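Local coordinates for protein xylulose kinase (Escherichia coli, PDB 2ITM) that phosphorylates D-xylulose to D-xylulose 5-phosphate with ATP, and acts more weakly on 1-deoxy-D-xylulose and a few related sugars and polyols, at residues L7-V12 / L31-P36; G75-A80 / G232-G237; G99-E104 / A129-W134; K148-K153 / Q198-Y203; S256-A261 / H286-M291. All blocks are in the same frame, centred on the assembly; numbering follows the deposited sequence.

Contact 1 of 5, residues L7-V12 / L31-P36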
# COMPACT_ATOMS: atom_id res chain seq x y z
N LEU A 7 4.12 -29.05 24.86
CA LEU A 7 3.13 -29.32 23.84
C LEU A 7 2.72 -28.02 23.17
O LEU A 7 1.85 -27.31 23.65
CB LEU A 7 1.91 -29.99 24.48
CG LEU A 7 1.17 -31.06 23.72
CD1 LEU A 7 -0.22 -31.21 24.23
CD2 LEU A 7 1.15 -30.78 22.25
N GLY A 8 3.37 -27.73 22.06
CA GLY A 8 3.02 -26.58 21.26
C GLY A 8 1.90 -26.86 20.31
O GLY A 8 1.26 -27.90 20.37
N THR A 9 1.66 -25.91 19.42
CA THR A 9 0.68 -26.11 18.37
C THR A 9 1.29 -26.81 17.16
O THR A 9 0.68 -27.67 16.57
CB THR A 9 0.05 -24.78 17.96
OG1 THR A 9 -0.23 -24.00 19.12
CG2 THR A 9 -1.31 -25.01 17.39
N SER A 10 2.52 -26.45 16.83
CA SER A 10 3.12 -26.91 15.59
C SER A 10 4.13 -28.00 15.83
O SER A 10 4.70 -28.52 14.89
CB SER A 10 3.78 -25.76 14.86
OG SER A 10 4.85 -25.26 15.60
N GLY A 11 4.34 -28.33 17.09
CA GLY A 11 5.12 -29.48 17.48
C GLY A 11 5.27 -29.68 18.98
O GLY A 11 4.86 -28.84 19.77
N VAL A 12 5.85 -30.81 19.37
CA VAL A 12 6.33 -30.99 20.73
C VAL A 12 7.84 -30.90 20.89
O VAL A 12 8.60 -31.37 20.06
CB VAL A 12 5.83 -32.28 21.38
CG1 VAL A 12 4.34 -32.33 21.38
CG2 VAL A 12 6.39 -33.49 20.69
N LEU A 31 3.86 -31.45 14.50
CA LEU A 31 2.43 -31.69 14.62
C LEU A 31 1.71 -31.03 13.44
O LEU A 31 2.05 -29.93 13.06
CB LEU A 31 1.94 -31.04 15.90
CG LEU A 31 1.35 -31.84 17.06
CD1 LEU A 31 1.70 -33.28 17.05
CD2 LEU A 31 1.70 -31.21 18.37
N THR A 32 0.70 -31.68 12.90
CA THR A 32 -0.21 -31.00 11.98
C THR A 32 -1.41 -30.37 12.66
O THR A 32 -1.77 -30.73 13.77
CB THR A 32 -0.68 -31.92 10.85
OG1 THR A 32 -1.38 -33.03 11.39
CG2 THR A 32 0.50 -32.55 10.14
N VAL A 33 -2.02 -29.42 11.97
CA VAL A 33 -3.29 -28.84 12.39
C VAL A 33 -4.32 -29.07 11.31
O VAL A 33 -4.00 -29.14 10.13
CB VAL A 33 -3.16 -27.34 12.61
CG1 VAL A 33 -4.46 -26.75 13.10
CG2 VAL A 33 -2.04 -27.04 13.57
N SER A 34 -5.56 -29.20 11.73
CA SER A 34 -6.62 -29.55 10.81
C SER A 34 -7.70 -28.48 10.83
O SER A 34 -8.18 -28.08 11.88
CB SER A 34 -7.19 -30.92 11.16
OG SER A 34 -8.55 -31.00 10.82
N ARG A 35 -8.05 -28.00 9.64
CA ARG A 35 -8.97 -26.90 9.47
C ARG A 35 -10.15 -27.31 8.58
O ARG A 35 -10.19 -26.93 7.43
CB ARG A 35 -8.27 -25.71 8.83
CG ARG A 35 -7.01 -25.21 9.50
CD ARG A 35 -6.84 -23.73 9.34
NE ARG A 35 -5.48 -23.30 9.05
CZ ARG A 35 -5.16 -22.11 8.56
NH1 ARG A 35 -6.11 -21.21 8.28
NH2 ARG A 35 -3.89 -21.79 8.33
N PRO A 36 -11.06 -28.07 9.13
CA PRO A 36 -12.15 -28.62 8.32
C PRO A 36 -13.08 -27.54 7.77
O PRO A 36 -13.74 -27.75 6.77
CB PRO A 36 -12.92 -29.46 9.33
CG PRO A 36 -12.03 -29.63 10.44
CD PRO A 36 -11.19 -28.44 10.54
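Leu31 packs its side chain against Leu7 and Val12 at the turn of 7-12, and a single backbone hydrogen bond pins the two segments together. Leu31 N donates to Ser10 O at 3.1 Å (154° at the hydrogen), but the amide sits well above the plane of that carbonyl, 59° out of it. Within the turn, Gly8 N bonds to Gly11 O at 2.9 Å and closes the loop.

The apolar contacts converge on one methyl. Leu31 CD2 meets Leu7 CD2 at 3.9 Å, the two side chains crossing at about a right angle, and Val12 CG1 lies 4.2 Å from Leu31 CD2. The same methyl packs on Gly8 O, while Leu31 CB lies 3.7 Å from Thr9 O. Farther out, Val33 CG2, anti to the carbonyl carbon and beside the backbone N, touches Thr9 O loosely, at 4.1 Å.

Around this cluster, Ala51 of helix 45-62 also touches Leu31, and Thr9 OG1 hydrogen-bonds to Trp96 NE1, a residue of the xylulose pocket. The sequence Asp6-Leu7-Gly8-Thr9 in a turn between strands 2-7 and 11-17 is consistent with the first phosphate loop of the actin-like ATPase fold, here in the N-terminal domain of an FGGY kinase.

Contact 2 of 5, residues G75-A80 / G232-G237; sequences GQMHGA and GDNAAG. With XUL (D-xylulose), chain C.
The contact forms much of the xylulose pocket, which Trp96 and, from the C-terminal domain, Met288 complete; Met77 and Asp233 meet here around the sugar hydroxyl O5. Met77 N donates to XUL O5 at 2.8 Å in a nearly straight bond (164°), and that hydroxyl, XUL O5, in turn donates to Asp233 OD2 at 2.9 Å. O5 is thus gripped by one donor and one acceptor, consistent with the role of proton acceptor inferred for Asp233 in a kinase that phosphorylates this position. The carboxylate gets there because CG lies between the backbone N and the carbonyl carbon (chi1 60°).

At the other end of the sugar, His78 NE2 and XUL O1 share a hydrogen bond of 3.1 Å, with O1 at the ring edge near its plane. Gly173 O holds His78 ND1 on the far side of the ring, fixing its rotation. The Met77 side chain reaches across to 232-237: Met77 CG lies 3.4 Å from Asp233 OD1. Met77 SD lies 3.4 Å from Asn234 ND2, the two side chains crossing at about a right angle.

The backbones are tied by Asp233 N to Gly75 O (2.9 Å), a bent bond at 136°. Gly232 is the N-cap of helix 233-241. Adjacent parallel strands 70-75 and 226-232, carrying sugar-binding and catalytic residues just beyond their C-terminal ends, are typical of the active site of the FGGY kinases.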
# COMPACT_ATOMS: atom_id res chain seq x y z
N GLY A 75 2.14 -26.32 27.81
CA GLY A 75 1.21 -26.52 26.72
C GLY A 75 0.56 -25.28 26.15
O GLY A 75 0.30 -24.32 26.85
N GLN A 76 0.30 -25.34 24.86
CA GLN A 76 -0.68 -24.48 24.22
C GLN A 76 -1.94 -24.35 25.06
O GLN A 76 -2.53 -25.33 25.47
CB GLN A 76 -0.99 -24.97 22.80
CG GLN A 76 -1.63 -26.34 22.73
CD GLN A 76 -2.26 -26.65 21.39
OE1 GLN A 76 -3.24 -26.04 21.01
NE2 GLN A 76 -1.71 -27.62 20.69
N MET A 77 -2.33 -23.12 25.31
CA MET A 77 -3.38 -22.82 26.26
C MET A 77 -4.77 -23.00 25.64
O MET A 77 -4.89 -23.04 24.43
CB MET A 77 -3.20 -21.41 26.82
CG MET A 77 -1.81 -21.14 27.41
SD MET A 77 -1.51 -19.42 27.78
CE MET A 77 -2.55 -19.22 29.17
N HIS A 78 -5.79 -23.10 26.48
CA HIS A 78 -7.17 -22.88 26.06
C HIS A 78 -7.82 -23.93 25.15
O HIS A 78 -8.96 -23.77 24.76
CB HIS A 78 -7.28 -21.63 25.20
CG HIS A 78 -6.70 -20.41 25.82
ND1 HIS A 78 -7.10 -19.94 27.05
CD2 HIS A 78 -5.76 -19.55 25.38
CE1 HIS A 78 -6.43 -18.85 27.34
NE2 HIS A 78 -5.60 -18.60 26.35
N GLY A 79 -7.09 -24.97 24.80
CA GLY A 79 -7.59 -26.03 23.95
C GLY A 79 -8.62 -26.85 24.70
O GLY A 79 -8.40 -27.25 25.83
N ALA A 80 -9.75 -27.10 24.06
CA ALA A 80 -10.81 -27.89 24.66
C ALA A 80 -10.76 -29.38 24.28
O ALA A 80 -11.09 -29.76 23.17
CB ALA A 80 -12.15 -27.31 24.36
N GLY A 232 0.57 -23.21 31.54
CA GLY A 232 0.37 -22.75 30.19
C GLY A 232 1.69 -22.29 29.60
O GLY A 232 2.58 -21.88 30.33
N ASP A 233 1.79 -22.34 28.28
CA ASP A 233 3.04 -22.04 27.60
C ASP A 233 3.66 -20.68 27.94
O ASP A 233 4.84 -20.59 28.20
CB ASP A 233 2.95 -22.27 26.10
CG ASP A 233 1.89 -21.43 25.42
OD1 ASP A 233 1.26 -20.59 26.08
OD2 ASP A 233 1.62 -21.55 24.23
N ASN A 234 2.86 -19.63 27.93
CA ASN A 234 3.34 -18.32 28.36
C ASN A 234 3.91 -18.32 29.78
O ASN A 234 5.06 -17.98 29.97
CB ASN A 234 2.27 -17.24 28.20
CG ASN A 234 1.87 -17.03 26.76
OD1 ASN A 234 2.70 -16.83 25.91
ND2 ASN A 234 0.59 -17.07 26.50
N ALA A 235 3.10 -18.71 30.75
CA ALA A 235 3.52 -18.70 32.14
C ALA A 235 4.75 -19.56 32.38
O ALA A 235 5.65 -19.17 33.09
CB ALA A 235 2.41 -19.09 33.06
N ALA A 236 4.79 -20.74 31.77
CA ALA A 236 5.94 -21.62 31.88
C ALA A 236 7.20 -21.02 31.27
O ALA A 236 8.25 -21.07 31.86
CB ALA A 236 5.65 -22.97 31.28
N GLY A 237 7.07 -20.48 30.07
CA GLY A 237 8.08 -19.62 29.49
C GLY A 237 8.64 -18.57 30.43
O GLY A 237 9.83 -18.44 30.56
C1 XUL C . -3.46 -16.63 24.73
C2 XUL C . -2.02 -16.86 24.29
C3 XUL C . -1.43 -18.21 24.49
C4 XUL C . -1.21 -18.76 23.10
C5 XUL C . -1.00 -20.26 23.08
O1 XUL C . -3.52 -16.31 26.10
O2 XUL C . -1.49 -16.08 23.24
O3 XUL C . -2.43 -18.99 25.09
O4 XUL C . -2.38 -18.43 22.40
O5 XUL C . -1.13 -20.75 24.38

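Contact 3 of 5, residues G99-E104 / A129-W134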
# COMPACT_ATOMS: atom_id res chain seq x y z
N GLY A 99 -11.73 -19.95 15.86
CA GLY A 99 -12.61 -18.80 15.96
C GLY A 99 -14.06 -19.05 15.66
O GLY A 99 -14.75 -18.15 15.20
N ARG A 100 -14.53 -20.25 15.93
CA ARG A 100 -15.89 -20.64 15.58
C ARG A 100 -16.95 -20.14 16.54
O ARG A 100 -18.12 -20.15 16.20
CB ARG A 100 -16.00 -22.15 15.43
CG ARG A 100 -16.33 -22.88 16.71
CD ARG A 100 -16.39 -24.37 16.56
NE ARG A 100 -15.11 -24.93 16.16
CZ ARG A 100 -14.90 -26.22 15.95
NH1 ARG A 100 -15.87 -27.09 16.10
NH2 ARG A 100 -13.69 -26.64 15.58
N CYS A 101 -16.58 -19.67 17.72
CA CYS A 101 -17.56 -19.42 18.78
C CYS A 101 -17.73 -17.97 19.24
O CYS A 101 -18.03 -17.72 20.39
CB CYS A 101 -17.31 -20.31 19.99
SG CYS A 101 -15.81 -19.92 20.91
N ALA A 102 -17.55 -17.02 18.33
CA ALA A 102 -17.76 -15.62 18.66
C ALA A 102 -19.13 -15.34 19.27
O ALA A 102 -19.23 -14.62 20.25
CB ALA A 102 -17.53 -14.76 17.47
N GLN A 103 -20.17 -15.91 18.68
CA GLN A 103 -21.53 -15.68 19.15
C GLN A 103 -21.68 -16.09 20.60
O GLN A 103 -22.27 -15.40 21.41
CB GLN A 103 -22.51 -16.47 18.29
CG GLN A 103 -23.92 -15.95 18.33
CD GLN A 103 -24.83 -16.79 19.17
OE1 GLN A 103 -24.47 -17.88 19.57
NE2 GLN A 103 -26.01 -16.28 19.44
N GLU A 104 -21.12 -17.25 20.91
CA GLU A 104 -21.16 -17.82 22.23
C GLU A 104 -20.41 -16.96 23.23
O GLU A 104 -20.76 -16.91 24.39
CB GLU A 104 -20.56 -19.22 22.22
CG GLU A 104 -21.52 -20.28 21.71
CD GLU A 104 -21.67 -20.28 20.21
OE1 GLU A 104 -20.80 -19.74 19.52
OE2 GLU A 104 -22.66 -20.82 19.72
N ALA A 129 -14.30 -21.86 27.60
CA ALA A 129 -15.70 -21.83 27.99
C ALA A 129 -16.70 -21.66 26.85
O ALA A 129 -17.61 -22.44 26.74
CB ALA A 129 -15.92 -20.82 29.06
N PRO A 130 -16.53 -20.65 26.01
CA PRO A 130 -17.41 -20.47 24.88
C PRO A 130 -17.39 -21.64 23.91
O PRO A 130 -18.39 -21.92 23.26
CB PRO A 130 -16.91 -19.21 24.20
CG PRO A 130 -15.56 -19.05 24.67
CD PRO A 130 -15.47 -19.63 26.01
N LYS A 131 -16.27 -22.32 23.79
CA LYS A 131 -16.13 -23.49 22.96
C LYS A 131 -17.14 -24.55 23.36
O LYS A 131 -17.72 -25.22 22.53
CB LYS A 131 -14.74 -24.07 23.03
CG LYS A 131 -13.71 -23.31 22.23
CD LYS A 131 -12.31 -23.85 22.47
CE LYS A 131 -11.27 -22.82 22.11
NZ LYS A 131 -9.92 -23.24 22.51
N LEU A 132 -17.36 -24.67 24.66
CA LEU A 132 -18.28 -25.66 25.17
C LEU A 132 -19.75 -25.34 25.00
O LEU A 132 -20.55 -26.23 24.76
CB LEU A 132 -17.95 -26.05 26.59
CG LEU A 132 -17.00 -27.25 26.47
CD1 LEU A 132 -15.61 -26.89 26.84
CD2 LEU A 132 -17.49 -28.51 27.11
N LEU A 133 -20.09 -24.06 25.12
CA LEU A 133 -21.40 -23.59 24.70
C LEU A 133 -21.68 -23.89 23.24
O LEU A 133 -22.77 -24.32 22.90
CB LEU A 133 -21.54 -22.09 24.97
CG LEU A 133 -22.51 -21.68 26.08
CD1 LEU A 133 -21.87 -21.87 27.42
CD2 LEU A 133 -22.95 -20.25 25.90
N TRP A 134 -20.71 -23.67 22.37
CA TRP A 134 -20.85 -23.99 20.96
C TRP A 134 -21.15 -25.47 20.73
O TRP A 134 -22.08 -25.81 20.01
CB TRP A 134 -19.61 -23.58 20.16
CG TRP A 134 -19.74 -23.75 18.69
CD1 TRP A 134 -20.06 -22.79 17.79
CD2 TRP A 134 -19.55 -24.95 17.93
NE1 TRP A 134 -20.08 -23.31 16.52
CE2 TRP A 134 -19.77 -24.63 16.58
CE3 TRP A 134 -19.21 -26.25 18.26
CZ2 TRP A 134 -19.66 -25.57 15.57
CZ3 TRP A 134 -19.10 -27.18 17.25
CH2 TRP A 134 -19.33 -26.84 15.93
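Arg100 lays its side chain across one face of the Trp134 indole. Its CD sits over the centre of the six-membered ring, 3.4 Å from the centroid, as a CH-pi contact. The chain turns at chi3 (62°) and keeps the guanidinium above the ring; Arg100 CZ lies 4.7 Å from the same Trp134 centroid, a cation-pi contact. The guanidinium stands almost upright on the ring, the planes 83° apart, and Arg100 NH1, on the guanidinium edge, comes 3.4 Å from Trp134 CZ3. Salt bridges to Asp98 and Glu42 hold the charged end, and Trp40 meets both residues.

Cys101, the N-cap of helix 102-111, turns its SG onto Pro130 CB at 3.5 Å, while its CB lies 4.0 Å from Trp134 CB. Here helix 102-111 packs against helix 128-138 in the N-terminal domain of the FGGY kinase; Lys131, on the latter, reaches away to hydrogen-bond with His78 O behind the sugar pocket.

An alanine in place of Trp134 would probably open a gap over Arg100 CD and beside the Glu104 carboxylate, leaving the guanidinium to Trp40 and its salt bridges.

Glu104 slides past Leu133, its CG 3.7 Å from Leu133 CB. Glu104 OE1 comes to the indole edge, 3.6 Å from Trp134 CD1, and OE2 is salt-bridged to Arg137.

Contact 4 of 5, residues K148-K153 / Q198-Y203; sequences KVLLPK and QMPALY
Val149 and Gln198 are joined by the one hydrogen bond between the segments: Val149 N donates to Gln198 O at 3.1 Å, straight at the hydrogen (163°) and nearly along the C=O axis. Gln198 O also takes a CA-H...O contact from Lys148 CA at 3.5 Å. Next along, Pro200 CD rests on Val149 O at 3.6 Å.

Three side-chain contacts widen this first shell. Met199, bent at chi2 and chi3, folds its methyl back so that CE lies 4.2 Å from Val149 CB. Leu150 and Pro200 slide past each other in opposite directions, with Leu150 CD2 4.0 Å from Pro200 CB. Lys148 bends at chi2 and chi3 over the Gln198 carbonyl, its CD 3.8 Å from Gln198 O.

Farther out, Lys148 NZ hydrogen-bonds to Asp197 O and lies against Phe164 in a cation-pi contact. An alanine in place of Lys148 would probably leave Asp197 O without this donor and Phe164 without its cation. Gln198 is held at both ends of its amide, OE1 by Ser195 N and NE2 by Ile146 O. Trp176 touches both Val149 and Met199.

The contact sets strand 148-150, paired with strand 81-83, against the residues leading into strand 201-203, which pairs with strand 165-167, within the N-terminal domain of this FGGY kinase.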
# COMPACT_ATOMS: atom_id res chain seq x y z
N LYS A 148 -15.50 -35.06 31.15
CA LYS A 148 -14.29 -34.33 31.48
C LYS A 148 -13.88 -33.40 30.34
O LYS A 148 -13.96 -33.76 29.17
CB LYS A 148 -13.15 -35.30 31.79
CG LYS A 148 -12.42 -35.01 33.05
CD LYS A 148 -13.35 -35.07 34.23
CE LYS A 148 -12.78 -35.97 35.28
NZ LYS A 148 -13.53 -35.85 36.53
N VAL A 149 -13.46 -32.21 30.72
CA VAL A 149 -12.83 -31.26 29.82
C VAL A 149 -11.38 -30.98 30.25
O VAL A 149 -11.14 -30.49 31.34
CB VAL A 149 -13.63 -29.94 29.77
CG1 VAL A 149 -12.92 -28.91 28.95
CG2 VAL A 149 -15.01 -30.18 29.25
N LEU A 150 -10.45 -31.32 29.38
CA LEU A 150 -9.04 -31.13 29.69
C LEU A 150 -8.37 -30.18 28.71
O LEU A 150 -8.60 -30.25 27.51
CB LEU A 150 -8.30 -32.46 29.71
CG LEU A 150 -8.72 -33.52 30.72
CD1 LEU A 150 -7.85 -34.73 30.55
CD2 LEU A 150 -8.63 -32.99 32.12
N LEU A 151 -7.55 -29.31 29.24
CA LEU A 151 -6.61 -28.59 28.41
C LEU A 151 -5.59 -29.55 27.80
O LEU A 151 -5.47 -30.67 28.22
CB LEU A 151 -5.94 -27.48 29.22
CG LEU A 151 -6.86 -26.38 29.73
CD1 LEU A 151 -6.26 -25.64 30.89
CD2 LEU A 151 -7.17 -25.41 28.61
N PRO A 152 -4.88 -29.10 26.79
CA PRO A 152 -4.12 -30.02 25.95
C PRO A 152 -2.97 -30.70 26.71
O PRO A 152 -2.83 -31.91 26.61
CB PRO A 152 -3.61 -29.10 24.83
CG PRO A 152 -4.66 -28.05 24.73
CD PRO A 152 -5.09 -27.79 26.12
N LYS A 153 -2.19 -29.94 27.46
CA LYS A 153 -1.09 -30.52 28.21
C LYS A 153 -1.59 -31.45 29.32
O LYS A 153 -0.93 -32.39 29.70
CB LYS A 153 -0.21 -29.43 28.79
CG LYS A 153 -0.59 -29.02 30.19
CD LYS A 153 0.29 -27.95 30.72
CE LYS A 153 0.05 -27.73 32.19
NZ LYS A 153 -1.34 -27.40 32.52
N GLN A 198 -16.76 -32.13 36.24
CA GLN A 198 -16.27 -32.21 34.88
C GLN A 198 -14.93 -31.51 34.67
O GLN A 198 -14.41 -31.51 33.57
CB GLN A 198 -17.32 -31.72 33.89
CG GLN A 198 -18.42 -32.71 33.63
CD GLN A 198 -19.72 -32.04 33.31
OE1 GLN A 198 -20.15 -31.14 34.01
NE2 GLN A 198 -20.35 -32.47 32.24
N MET A 199 -14.39 -30.93 35.73
CA MET A 199 -13.06 -30.33 35.71
C MET A 199 -12.00 -31.20 36.38
O MET A 199 -12.30 -31.94 37.30
CB MET A 199 -13.08 -28.98 36.41
CG MET A 199 -14.13 -28.01 35.94
SD MET A 199 -13.74 -27.24 34.38
CE MET A 199 -14.86 -28.12 33.34
N PRO A 200 -10.75 -31.07 35.94
CA PRO A 200 -9.62 -31.61 36.67
C PRO A 200 -9.44 -30.96 38.04
O PRO A 200 -9.93 -29.87 38.27
CB PRO A 200 -8.43 -31.26 35.77
CG PRO A 200 -8.84 -30.04 35.11
CD PRO A 200 -10.30 -30.17 34.87
N ALA A 201 -8.73 -31.65 38.92
CA ALA A 201 -8.18 -31.05 40.13
C ALA A 201 -7.15 -29.96 39.85
O ALA A 201 -6.38 -30.06 38.92
CB ALA A 201 -7.61 -32.12 41.01
N LEU A 202 -7.18 -28.91 40.65
CA LEU A 202 -6.30 -27.77 40.46
C LEU A 202 -5.10 -27.82 41.38
O LEU A 202 -5.24 -28.15 42.54
CB LEU A 202 -7.06 -26.47 40.67
CG LEU A 202 -8.19 -26.15 39.70
CD1 LEU A 202 -9.12 -25.10 40.26
CD2 LEU A 202 -7.64 -25.73 38.35
N TYR A 203 -3.96 -27.50 40.83
CA TYR A 203 -2.74 -27.39 41.60
C TYR A 203 -2.02 -26.09 41.26
O TYR A 203 -2.35 -25.44 40.29
CB TYR A 203 -1.82 -28.57 41.33
CG TYR A 203 -2.33 -29.91 41.79
CD1 TYR A 203 -3.41 -30.51 41.18
CD2 TYR A 203 -1.72 -30.59 42.83
CE1 TYR A 203 -3.87 -31.74 41.59
CE2 TYR A 203 -2.17 -31.81 43.24
CZ TYR A 203 -3.24 -32.39 42.63
OH TYR A 203 -3.69 -33.61 43.05

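Contact 5 of 5, residues S256-A261 / H286-M291; sequences SGVYFA and HLMSVM. With XUL (D-xylulose), chain C.
Phe260 reaches across to His286, and its ring stacks on the imidazole at one end of the strand pair. With CG anti to the backbone N (chi1 -172°), the side chain leans over the neighbouring strand. Beyond CB, Phe260 CD1 touches Met288 CB loosely, at 4.5 Å. Phe260 CE1 lies 3.3 Å from His286 NE2. Phe260 CZ, at the tip, lies over the centre of the imidazole, 3.3 Å from His286 CG. Phe260 CE2 lies 3.7 Å from His286 CB, and Leu287 O sits over a face of the ring. The two rings form an offset stack, centroids 4.0 Å apart and planes at 21°. On the same side of the sheet, Val258 CG1 lies 4.2 Å from Met288 SD, and the bent Met288 chain carries its CE to 3.4 Å from XUL O2.

Tyr259 and Met291 pack on the other side, toward helix 358-381.

The backbones form an antiparallel ladder: Tyr259 and Ser289 exchange two bonds, as do Ala261 and Leu287. Met291 N to Gly257 O adds a fifth.

Met288, on the second of two neighbouring strands of the C-terminal mixed sheet, reaches the xylulose in the cleft between the actin-like domains of an FGGY kinase.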
# COMPACT_ATOMS: atom_id res chain seq x y z
N SER A 256 6.71 -15.51 18.10
CA SER A 256 5.44 -15.15 18.69
C SER A 256 5.64 -14.05 19.70
O SER A 256 6.37 -14.22 20.66
CB SER A 256 4.80 -16.36 19.33
OG SER A 256 5.11 -16.42 20.70
N GLY A 257 5.00 -12.92 19.48
CA GLY A 257 5.26 -11.75 20.28
C GLY A 257 4.39 -11.71 21.51
O GLY A 257 3.19 -11.89 21.42
N VAL A 258 5.01 -11.46 22.66
CA VAL A 258 4.29 -11.36 23.91
C VAL A 258 4.90 -10.31 24.82
O VAL A 258 6.11 -10.16 24.86
CB VAL A 258 4.32 -12.69 24.72
CG1 VAL A 258 3.20 -12.73 25.70
CG2 VAL A 258 4.29 -13.87 23.82
N TYR A 259 4.07 -9.62 25.56
CA TYR A 259 4.53 -8.91 26.75
C TYR A 259 3.94 -9.55 27.98
O TYR A 259 2.73 -9.64 28.12
CB TYR A 259 4.16 -7.43 26.67
CG TYR A 259 4.76 -6.55 27.75
CD1 TYR A 259 6.11 -6.48 27.96
CD2 TYR A 259 3.94 -5.75 28.54
CE1 TYR A 259 6.64 -5.68 28.94
CE2 TYR A 259 4.47 -4.94 29.52
CZ TYR A 259 5.82 -4.91 29.71
OH TYR A 259 6.35 -4.11 30.68
N PHE A 260 4.81 -10.00 28.87
CA PHE A 260 4.42 -10.76 30.05
C PHE A 260 4.96 -10.05 31.28
O PHE A 260 6.15 -9.80 31.37
CB PHE A 260 4.99 -12.17 29.95
CG PHE A 260 4.50 -13.10 31.01
CD1 PHE A 260 3.67 -14.15 30.69
CD2 PHE A 260 4.91 -12.97 32.31
CE1 PHE A 260 3.23 -15.02 31.65
CE2 PHE A 260 4.47 -13.84 33.28
CZ PHE A 260 3.63 -14.86 32.94
N ALA A 261 4.07 -9.69 32.18
CA ALA A 261 4.46 -8.99 33.39
C ALA A 261 3.79 -9.57 34.61
O ALA A 261 2.57 -9.67 34.67
CB ALA A 261 4.17 -7.53 33.26
N HIS A 286 -0.32 -12.66 36.84
CA HIS A 286 0.30 -11.95 35.73
C HIS A 286 -0.66 -11.34 34.73
O HIS A 286 -1.80 -11.77 34.59
CB HIS A 286 1.34 -12.81 35.01
CG HIS A 286 0.76 -13.72 33.97
ND1 HIS A 286 0.46 -15.03 34.22
CD2 HIS A 286 0.45 -13.51 32.67
CE1 HIS A 286 -0.01 -15.59 33.12
NE2 HIS A 286 -0.03 -14.68 32.17
N LEU A 287 -0.18 -10.32 34.03
CA LEU A 287 -0.87 -9.77 32.89
C LEU A 287 -0.14 -10.23 31.64
O LEU A 287 1.04 -10.51 31.68
CB LEU A 287 -0.88 -8.25 32.95
CG LEU A 287 -2.08 -7.56 33.58
CD1 LEU A 287 -2.61 -8.34 34.72
CD2 LEU A 287 -1.71 -6.18 34.03
N MET A 288 -0.87 -10.30 30.54
CA MET A 288 -0.24 -10.54 29.26
C MET A 288 -0.98 -9.92 28.10
O MET A 288 -2.18 -9.70 28.15
CB MET A 288 0.05 -12.03 29.06
CG MET A 288 -0.96 -12.79 28.26
SD MET A 288 -0.90 -12.41 26.51
CE MET A 288 -0.78 -14.03 25.80
N SER A 289 -0.24 -9.63 27.04
CA SER A 289 -0.80 -9.09 25.83
C SER A 289 -0.05 -9.62 24.64
O SER A 289 1.17 -9.63 24.63
CB SER A 289 -0.75 -7.57 25.86
OG SER A 289 -1.34 -7.04 24.71
N VAL A 290 -0.78 -10.07 23.64
CA VAL A 290 -0.18 -10.40 22.37
C VAL A 290 0.46 -9.16 21.78
O VAL A 290 -0.10 -8.08 21.81
CB VAL A 290 -1.15 -11.05 21.40
CG1 VAL A 290 -0.47 -11.40 20.12
CG2 VAL A 290 -1.74 -12.28 22.00
N MET A 291 1.67 -9.33 21.27
CA MET A 291 2.38 -8.25 20.63
C MET A 291 2.77 -8.65 19.24
O MET A 291 2.72 -9.81 18.89
CB MET A 291 3.61 -7.89 21.44
CG MET A 291 3.29 -7.45 22.85
SD MET A 291 2.44 -5.89 22.95
CE MET A 291 3.76 -4.85 23.43
C1 XUL C . -3.46 -16.63 24.73
C2 XUL C . -2.02 -16.86 24.29
C3 XUL C . -1.43 -18.21 24.49
C4 XUL C . -1.21 -18.76 23.10
C5 XUL C . -1.00 -20.26 23.08
O1 XUL C . -3.52 -16.31 26.10
O2 XUL C . -1.49 -16.08 23.24
O3 XUL C . -2.43 -18.99 25.09
O4 XUL C . -2.38 -18.43 22.40
O5 XUL C . -1.13 -20.75 24.38

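How the contacts relate
Contacts 2 and 5 flank the xylulose from the two domains and meet directly, Asn234 packing on Met288 and Ala235 on Phe260; contact 2 grips the sugar with polar atoms, whereas contact 5 offers it a methionine methyl. Contact 1 is partly exposed and neighbours contact 2 in the N-terminal sheet, Leu7 O probably bonding to Gln76 N. Contacts 3 and 4, whose centres lie about 21 and 19 Å from the centre of the chain, are yet largely buried; both lie within the loop that contact 2 closes and touch at Leu132 and Val149. Side-chain packing, with a cation-pi contact, dominates contact 3, one backbone bond crosses contacts 1 and 4, and five join the strands of contact 5.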